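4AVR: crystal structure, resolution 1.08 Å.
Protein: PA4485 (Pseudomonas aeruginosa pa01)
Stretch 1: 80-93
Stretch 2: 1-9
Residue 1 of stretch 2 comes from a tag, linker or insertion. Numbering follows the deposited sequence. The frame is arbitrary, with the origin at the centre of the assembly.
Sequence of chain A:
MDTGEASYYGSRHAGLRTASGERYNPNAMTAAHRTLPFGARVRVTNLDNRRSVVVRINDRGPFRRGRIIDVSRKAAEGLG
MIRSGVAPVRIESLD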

# COMPACT_ATOMS: atom_id res chain seq x y z
N GLY A 80 -3.06 6.19 12.95
CA GLY A 80 -3.84 7.26 12.34
C GLY A 80 -3.27 7.80 11.05
O GLY A 80 -3.40 8.99 10.75
N MET A 81 -2.63 6.93 10.27
CA MET A 81 -1.93 7.34 9.05
C MET A 81 -2.55 6.81 7.75
O MET A 81 -1.93 6.92 6.69
CB MET A 81 -0.44 7.00 9.13
CG MET A 81 -0.13 5.53 9.08
SD MET A 81 1.62 5.14 9.33
CE MET A 81 2.25 5.42 7.71
N ILE A 82 -3.75 6.26 7.81
CA ILE A 82 -4.36 5.69 6.61
C ILE A 82 -4.56 6.75 5.53
O ILE A 82 -4.22 6.52 4.36
CB ILE A 82 -5.68 4.96 6.93
CG1 ILE A 82 -5.39 3.70 7.75
CG2 ILE A 82 -6.47 4.64 5.68
CD1 ILE A 82 -4.72 2.58 6.95
N ARG A 83 -5.12 7.90 5.90
CA ARG A 83 -5.37 8.96 4.93
C ARG A 83 -4.12 9.74 4.56
O ARG A 83 -3.96 10.11 3.40
CB ARG A 83 -6.46 9.91 5.41
CG ARG A 83 -7.83 9.26 5.40
CD ARG A 83 -8.85 10.11 6.16
NE ARG A 83 -9.00 11.48 5.67
CZ ARG A 83 -9.88 12.35 6.16
NH1 ARG A 83 -10.68 12.00 7.16
NH2 ARG A 83 -9.97 13.58 5.66
N SER A 84 -3.23 9.98 5.52
CA SER A 84 -2.00 10.70 5.20
C SER A 84 -1.05 9.87 4.35
O SER A 84 -0.25 10.43 3.60
CB SER A 84 -1.27 11.16 6.46
OG SER A 84 -0.85 10.09 7.26
N GLY A 85 -1.13 8.55 4.47
CA GLY A 85 -0.31 7.63 3.67
C GLY A 85 1.07 7.42 4.25
O GLY A 85 1.53 6.29 4.42
N VAL A 86 1.74 8.52 4.53
CA VAL A 86 3.02 8.51 5.20
C VAL A 86 2.96 9.43 6.40
O VAL A 86 2.06 10.26 6.54
CB VAL A 86 4.12 8.96 4.24
CG1 VAL A 86 4.27 7.96 3.11
CG2 VAL A 86 3.85 10.37 3.71
N ALA A 87 3.93 9.27 7.29
CA ALA A 87 4.03 10.13 8.45
C ALA A 87 5.45 10.08 8.97
O ALA A 87 6.10 9.05 8.89
CB ALA A 87 3.07 9.67 9.55
N PRO A 88 5.92 11.18 9.58
CA PRO A 88 7.17 11.11 10.33
C PRO A 88 6.95 10.32 11.60
O PRO A 88 5.96 10.55 12.31
CB PRO A 88 7.45 12.59 10.65
CG PRO A 88 6.08 13.21 10.74
CD PRO A 88 5.21 12.47 9.76
N VAL A 89 7.87 9.40 11.91
CA VAL A 89 7.75 8.59 13.09
C VAL A 89 9.05 8.56 13.88
O VAL A 89 10.15 8.69 13.35
CB VAL A 89 7.32 7.12 12.79
CG1 VAL A 89 5.94 7.08 12.16
CG2 VAL A 89 8.35 6.39 11.94
N ARG A 90 8.88 8.34 15.18
CA ARG A 90 9.97 7.88 16.04
C ARG A 90 9.82 6.36 16.17
O ARG A 90 8.70 5.84 16.23
CB ARG A 90 9.85 8.49 17.45
CG ARG A 90 11.17 8.67 18.17
CD ARG A 90 11.87 9.91 17.65
NE ARG A 90 13.18 10.19 18.25
CZ ARG A 90 13.37 10.74 19.44
NH1 ARG A 90 12.34 11.05 20.23
NH2 ARG A 90 14.61 11.00 19.86
N ILE A 91 10.94 5.65 16.19
CA ILE A 91 10.94 4.23 16.50
C ILE A 91 11.87 3.95 17.66
O ILE A 91 12.90 4.60 17.84
CB ILE A 91 11.28 3.34 15.28
CG1 ILE A 91 12.73 3.49 14.81
CG2 ILE A 91 10.29 3.58 14.15
CD1 ILE A 91 13.14 2.45 13.78
N GLU A 92 11.49 2.97 18.46
CA GLU A 92 12.31 2.52 19.56
C GLU A 92 12.23 1.01 19.65
O GLU A 92 11.14 0.47 19.85
CB GLU A 92 11.81 3.14 20.86
CG GLU A 92 12.67 2.76 22.05
CD GLU A 92 12.11 3.22 23.38
OE1 GLU A 92 11.11 3.96 23.41
OE2 GLU A 92 12.68 2.85 24.42
N SER A 93 13.37 0.33 19.52
CA SER A 93 13.44 -1.11 19.73
C SER A 93 13.18 -1.41 21.20
O SER A 93 13.73 -0.75 22.08
CB SER A 93 14.81 -1.67 19.34
OG SER A 93 15.00 -1.66 17.94
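Stretch 2 1-9: MDTGEASYY

The apolar centre of the contact is built around Ala6 of the N-terminal strand. Its methyl group packs against Val89, with Ala6 CB 3.5 Å from Val89 CG1, and against the end of Met81, whose CE lies 4.0 Å from Ala6 CB. Met81 leaves its backbone sideways, but chi angles of p, t and m carry the thioether back to the strand, so that CE also comes within 4.3 Å of Tyr8 CD2. Ala6, Val89 and Ala87 project from the same face of the sheet, as does Ile91 farther along, where Ile91 CG1 lies 4.0 Å from Asp2 CB.

Next to this cluster, Tyr8 points toward the loop that precedes the C-terminal strand. Ile82 covers one face of its ring: Ile82 CD1 lies 4.2 Å from the ring centroid and 21° off the normal, a CH-pi contact. Met81 O sits at the ring edge, 3.5 Å from Tyr8 CE2. The phenol reaches past these groups to donate a hydrogen bond from Tyr8 OH to Ile82 O at 2.8 Å, so a single side chain combines apolar packing with a polar anchor. The loop itself turns tightly beside the ring, with Gly85 N bonded to Met81 O at 2.9 Å; Gly85 adopts a positive phi of 84°, a conformation that favours glycine.

The backbones are joined as an antiparallel pair. Residues 2-8 are extended and run against the strand that ends at Ser93, with an angle of 124° between their N-to-C directions and a closest approach of the axes of 4.5 Å. Hydrogen-bonded pairs alternate with non-hydrogen-bonded ones. Ala6 N donates to Ala87 O at 2.8 Å in a nearly linear bond, and Ala87 N returns to Ala6 O at 3.2 Å. Gly4 N bonds to Val89 O at 3.1 Å and Val89 N to Gly4 O at 2.9 Å; Asp2 N to Ile91 O at 3.0 Å and Ile91 N to Asp2 O at 2.9 Å complete the ladder. Between these pairs, Pro88 faces Glu5 and Arg90 faces Thr3, each with CA atoms 4.5 Å apart. The close approach there brings CA-H groups onto the carbonyls, as in Thr3 CA to Val89 O at 3.2 Å and Arg90 CA to Asp2 O at 3.3 Å.

Glu5, Thr3, Pro88 and Arg90 occupy the other face of the sheet, where the contact becomes more polar. Glu5 OE2 approaches Val86 CG2 at 3.7 Å. Arg90 bends across its neighbour, placing CD 3.2 Å from Thr3 OG1, and its guanidinium continues to Met1, whose SD lies over one face of the group, 3.7 Å from Arg90 NH1. Met1, a tag residue, also brings CE to 3.4 Å from Glu92 OE1. Asp2 directs its carboxylate away from the partner strand, and OD1 instead accepts a hydrogen bond from Thr3 N at 2.8 Å. In all, the two stretches bury 876 Å² between them.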

# COMPACT_ATOMS: atom_id res chain seq x y z
N MET A 1 16.73 5.33 20.04
CA MET A 1 15.60 5.87 19.24
C MET A 1 16.10 6.37 17.88
O MET A 1 17.24 6.81 17.73
CB MET A 1 14.86 6.94 20.04
CG MET A 1 14.11 6.42 21.30
SD MET A 1 12.90 7.69 21.68
CE MET A 1 12.30 7.10 23.26
N ASP A 2 15.23 6.26 16.87
CA ASP A 2 15.54 6.75 15.54
C ASP A 2 14.28 7.39 14.97
O ASP A 2 13.20 7.27 15.55
CB ASP A 2 16.09 5.62 14.67
CG ASP A 2 16.96 6.11 13.51
OD1 ASP A 2 17.11 7.33 13.26
OD2 ASP A 2 17.50 5.20 12.83
N THR A 3 14.45 8.10 13.87
CA THR A 3 13.38 8.86 13.25
C THR A 3 13.47 8.72 11.75
O THR A 3 14.56 8.71 11.18
CB THR A 3 13.52 10.38 13.60
OG1 THR A 3 13.52 10.58 15.01
CG2 THR A 3 12.47 11.24 12.97
N GLY A 4 12.31 8.67 11.09
CA GLY A 4 12.26 8.73 9.64
C GLY A 4 10.81 8.66 9.20
O GLY A 4 9.90 8.71 10.03
N GLU A 5 10.60 8.54 7.89
CA GLU A 5 9.26 8.40 7.36
C GLU A 5 8.77 6.97 7.52
O GLU A 5 9.52 6.02 7.27
CB GLU A 5 9.23 8.82 5.88
CG GLU A 5 7.88 8.71 5.18
CD GLU A 5 7.98 8.98 3.69
OE1 GLU A 5 8.46 8.12 2.93
OE2 GLU A 5 7.56 10.07 3.27
N ALA A 6 7.51 6.81 7.89
CA ALA A 6 6.80 5.52 7.84
C ALA A 6 5.85 5.53 6.66
O ALA A 6 5.24 6.54 6.33
CB ALA A 6 6.00 5.27 9.11
N SER A 7 5.68 4.34 6.08
CA SER A 7 4.68 4.07 5.06
C SER A 7 3.86 2.86 5.49
O SER A 7 4.17 2.25 6.50
CB SER A 7 5.35 3.75 3.72
OG SER A 7 5.85 2.43 3.74
N TYR A 8 2.86 2.50 4.68
CA TYR A 8 2.17 1.23 4.90
C TYR A 8 2.02 0.45 3.61
O TYR A 8 1.97 1.00 2.51
CB TYR A 8 0.84 1.40 5.64
CG TYR A 8 -0.31 2.09 4.94
CD1 TYR A 8 -1.22 1.37 4.19
CD2 TYR A 8 -0.53 3.45 5.12
CE1 TYR A 8 -2.34 2.00 3.62
CE2 TYR A 8 -1.62 4.09 4.59
CZ TYR A 8 -2.51 3.37 3.83
OH TYR A 8 -3.62 3.99 3.30
N TYR A 9 1.98 -0.86 3.77
CA TYR A 9 1.85 -1.78 2.64
C TYR A 9 0.48 -1.66 1.96
O TYR A 9 -0.55 -1.55 2.61
CB TYR A 9 1.93 -3.22 3.11
CG TYR A 9 3.28 -3.77 3.54
CD1 TYR A 9 3.87 -3.38 4.73
CD2 TYR A 9 3.91 -4.76 2.79
CE1 TYR A 9 5.05 -3.95 5.15
CE2 TYR A 9 5.09 -5.34 3.22
CZ TYR A 9 5.66 -4.93 4.40
OH TYR A 9 6.83 -5.50 4.86